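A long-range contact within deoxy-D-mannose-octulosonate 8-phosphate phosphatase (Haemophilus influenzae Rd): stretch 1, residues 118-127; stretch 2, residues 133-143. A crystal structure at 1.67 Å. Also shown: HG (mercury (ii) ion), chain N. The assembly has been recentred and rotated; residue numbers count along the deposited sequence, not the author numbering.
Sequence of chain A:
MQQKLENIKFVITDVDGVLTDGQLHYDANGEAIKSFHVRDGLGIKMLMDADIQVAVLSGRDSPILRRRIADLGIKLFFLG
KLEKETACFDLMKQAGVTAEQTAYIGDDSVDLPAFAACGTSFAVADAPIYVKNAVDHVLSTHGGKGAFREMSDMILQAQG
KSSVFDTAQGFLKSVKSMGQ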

# COMPACT_ATOMS: atom_id res chain seq x y z
N CYS A 118 9.17 -29.68 3.34
CA CYS A 118 7.73 -30.03 3.12
C CYS A 118 7.50 -30.86 1.85
O CYS A 118 8.31 -30.85 0.95
CB CYS A 118 6.85 -28.79 3.03
SG CYS A 118 6.31 -28.07 4.60
N GLY A 119 6.37 -31.53 1.80
CA GLY A 119 6.03 -32.34 0.65
C GLY A 119 5.58 -31.51 -0.53
O GLY A 119 5.82 -31.89 -1.65
N THR A 120 4.94 -30.37 -0.28
CA THR A 120 4.43 -29.48 -1.33
C THR A 120 4.84 -28.07 -0.94
O THR A 120 4.85 -27.75 0.25
CB THR A 120 2.87 -29.55 -1.35
OG1 THR A 120 2.47 -30.90 -1.65
CG2 THR A 120 2.27 -28.60 -2.36
N SER A 121 5.16 -27.24 -1.92
CA SER A 121 5.58 -25.88 -1.61
C SER A 121 5.00 -24.90 -2.63
O SER A 121 4.90 -25.21 -3.81
CB SER A 121 7.11 -25.79 -1.64
OG SER A 121 7.59 -26.32 -2.87
N PHE A 122 4.72 -23.69 -2.15
CA PHE A 122 4.16 -22.60 -2.91
C PHE A 122 4.96 -21.34 -2.70
O PHE A 122 5.44 -21.08 -1.60
CB PHE A 122 2.78 -22.27 -2.38
CG PHE A 122 1.76 -23.37 -2.61
CD1 PHE A 122 1.67 -24.45 -1.73
CD2 PHE A 122 0.87 -23.31 -3.67
CE1 PHE A 122 0.74 -25.43 -1.89
CE2 PHE A 122 -0.12 -24.33 -3.84
CZ PHE A 122 -0.17 -25.39 -2.94
N ALA A 123 5.10 -20.55 -3.77
CA ALA A 123 5.79 -19.27 -3.63
C ALA A 123 4.80 -18.22 -4.03
O ALA A 123 4.02 -18.43 -4.98
CB ALA A 123 7.05 -19.21 -4.56
N VAL A 124 4.81 -17.09 -3.32
CA VAL A 124 3.98 -15.93 -3.68
C VAL A 124 4.49 -15.34 -4.98
O VAL A 124 5.66 -15.54 -5.37
CB VAL A 124 3.98 -14.84 -2.55
CG1 VAL A 124 3.35 -15.43 -1.30
CG2 VAL A 124 5.43 -14.37 -2.24
N ALA A 125 3.60 -14.64 -5.67
CA ALA A 125 3.95 -14.09 -7.00
C ALA A 125 5.14 -13.15 -7.09
O ALA A 125 5.72 -12.98 -8.17
CB ALA A 125 2.74 -13.41 -7.57
N ASP A 126 5.44 -12.45 -6.03
CA ASP A 126 6.53 -11.47 -6.08
C ASP A 126 7.79 -12.01 -5.47
O ASP A 126 8.75 -11.27 -5.26
CB ASP A 126 6.16 -10.12 -5.43
CG ASP A 126 5.58 -10.27 -4.02
OD1 ASP A 126 5.76 -9.34 -3.24
OD2 ASP A 126 4.94 -11.28 -3.66
N ALA A 127 7.82 -13.32 -5.23
CA ALA A 127 9.03 -13.94 -4.73
C ALA A 127 10.11 -13.91 -5.85
O ALA A 127 9.79 -13.85 -7.05
CB ALA A 127 8.77 -15.44 -4.35
N ASN A 133 11.61 -20.88 -8.63
CA ASN A 133 12.09 -22.11 -9.30
C ASN A 133 12.14 -23.31 -8.37
O ASN A 133 12.07 -24.47 -8.78
CB ASN A 133 13.49 -21.89 -9.85
CG ASN A 133 13.81 -22.87 -11.00
OD1 ASN A 133 14.86 -23.54 -11.02
ND2 ASN A 133 12.91 -23.00 -11.88
N ALA A 134 12.22 -23.00 -7.09
CA ALA A 134 12.33 -24.05 -6.10
C ALA A 134 11.03 -24.70 -5.61
O ALA A 134 11.05 -25.81 -5.05
CB ALA A 134 13.14 -23.49 -4.87
N VAL A 135 9.90 -24.04 -5.78
CA VAL A 135 8.65 -24.59 -5.21
C VAL A 135 7.88 -25.41 -6.24
O VAL A 135 8.22 -25.40 -7.43
CB VAL A 135 7.72 -23.46 -4.81
CG1 VAL A 135 8.37 -22.53 -3.77
CG2 VAL A 135 7.37 -22.64 -6.08
N ASP A 136 6.84 -26.08 -5.79
CA ASP A 136 5.99 -26.89 -6.67
C ASP A 136 5.02 -26.03 -7.44
O ASP A 136 4.73 -26.30 -8.61
CB ASP A 136 5.23 -27.92 -5.84
CG ASP A 136 6.15 -28.94 -5.22
OD1 ASP A 136 6.09 -29.19 -3.98
OD2 ASP A 136 6.98 -29.46 -5.99
N HIS A 137 4.55 -24.97 -6.80
CA HIS A 137 3.55 -24.15 -7.43
C HIS A 137 3.78 -22.67 -7.20
O HIS A 137 3.84 -22.21 -6.05
CB HIS A 137 2.17 -24.57 -6.87
CG HIS A 137 1.99 -26.07 -6.70
ND1 HIS A 137 1.66 -26.91 -7.75
CD2 HIS A 137 1.98 -26.85 -5.59
CE1 HIS A 137 1.46 -28.14 -7.29
NE2 HIS A 137 1.64 -28.12 -5.98
N VAL A 138 3.88 -21.90 -8.27
CA VAL A 138 4.03 -20.46 -8.10
C VAL A 138 2.67 -19.85 -8.17
O VAL A 138 1.97 -20.01 -9.17
CB VAL A 138 4.95 -19.88 -9.20
CG1 VAL A 138 5.01 -18.31 -9.08
CG2 VAL A 138 6.36 -20.47 -9.04
N LEU A 139 2.25 -19.13 -7.12
CA LEU A 139 0.92 -18.55 -7.12
C LEU A 139 0.90 -17.27 -7.97
O LEU A 139 1.96 -16.66 -8.19
CB LEU A 139 0.55 -18.18 -5.68
CG LEU A 139 0.56 -19.44 -4.78
CD1 LEU A 139 0.70 -18.96 -3.31
CD2 LEU A 139 -0.77 -20.18 -4.97
N SER A 140 -0.31 -16.85 -8.37
CA SER A 140 -0.45 -15.63 -9.18
C SER A 140 -0.60 -14.37 -8.34
O SER A 140 -0.44 -13.28 -8.87
CB SER A 140 -1.65 -15.78 -10.14
OG SER A 140 -2.92 -15.67 -9.48
N THR A 141 -0.93 -14.53 -7.05
CA THR A 141 -1.14 -13.38 -6.15
C THR A 141 0.09 -12.95 -5.35
O THR A 141 0.84 -13.80 -4.86
CB THR A 141 -2.26 -13.68 -5.18
OG1 THR A 141 -3.40 -14.16 -5.91
CG2 THR A 141 -2.58 -12.44 -4.44
N HIS A 142 0.35 -11.64 -5.26
CA HIS A 142 1.49 -11.17 -4.48
C HIS A 142 1.34 -11.41 -3.01
O HIS A 142 0.20 -11.45 -2.50
CB HIS A 142 1.73 -9.68 -4.64
CG HIS A 142 2.27 -9.31 -5.99
ND1 HIS A 142 2.93 -8.12 -6.23
CD2 HIS A 142 2.25 -9.97 -7.16
CE1 HIS A 142 3.29 -8.07 -7.50
NE2 HIS A 142 2.89 -9.18 -8.09
N GLY A 143 2.47 -11.54 -2.31
CA GLY A 143 2.38 -11.72 -0.89
C GLY A 143 1.58 -10.58 -0.22
O GLY A 143 1.65 -9.40 -0.61
HG HG N . 8.11 -27.21 5.67
O HOH W 1 3.44 -7.93 -2.17

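Residues 120-123 and 137-138 run side by side as parallel strands, with Phe-122 paired to His-137 and Ala-123 to Val-138 at CA-CA distances of 4.8 and 4.9 Å. The backbone hydrogen bonds follow the parallel pattern, in which His-137 bonds through both N and O to the residues flanking Phe-122. Ser-121 O accepts from His-137 N (3.0 Å), His-137 O accepts from Ala-123 N (3.1 Å), and Ala-123 O accepts from Leu-139 N (2.9 Å) in a nearly linear bond. Between them, Phe-122 CA approaches His-137 O to 3.2 Å in a CA-H...O contact. The pairing outlasts the strands: Ala-125 N donates to Thr-141 O (3.0 Å), although stretch 1 is by then entering a type I turn from Val-124 to Ala-127, closed by a bond from Ala-127 N to Val-124 O (3.1 Å).

At the start of the ladder, Ser-121 and Asp-136 interlock. Asp-136 N donates to both Ser-121 O (2.9 Å) and Ser-121 OG (3.0 Å), while Asp-136 OD1 accepts from Ser-121 N (3.0 Å). The p rotamer of Ser-121 places its OG beside the backbone of stretch 2, 3.1 Å from Val-135 CA, to meet Asp-136 N. The carboxylate, in turn, engages a backbone NH at the edge of the pairing.

The two sheet faces are furnished differently. Phe-122 and His-137 share one, their rings inclined at 36° with centroids 4.9 Å apart; His-137 CD2 lies over a face of the phenylalanine ring. Leu-139 CD2 adds an apolar contact with Phe-122 CD2 (3.8 Å), and both residues are buried, as are Ser-121 and Ala-123; Val-138 and His-142 remain exposed. Thr-120 CG2 meets the edge of the imidazole, 3.7 Å from His-137 CD2. Ala-123 and Val-138 point to the other face, where the short side chain of Ala-123 packs CB against Val-135 CG1 at 3.7 Å.

Beyond the strands, the turn is fastened by Asp-126. Its OD2 accepts a short, almost straight hydrogen bond from Gly-143 N (2.8 Å), and water 1 links its other oxygen to the same glycine, donating to Asp-126 OD1 (2.9 Å) and Gly-143 O (2.8 Å). Asp-126 CB also sits over the face of the His-142 ring, 4.0 Å from its centroid, a CH-pi contact. Ala-125 directs its methyl toward stretch 2, where CB lies 3.4 Å from both Leu-139 O and Ser-140 O, a tight fit for a compact side chain. The contact buries 752 Å², summed over both stretches.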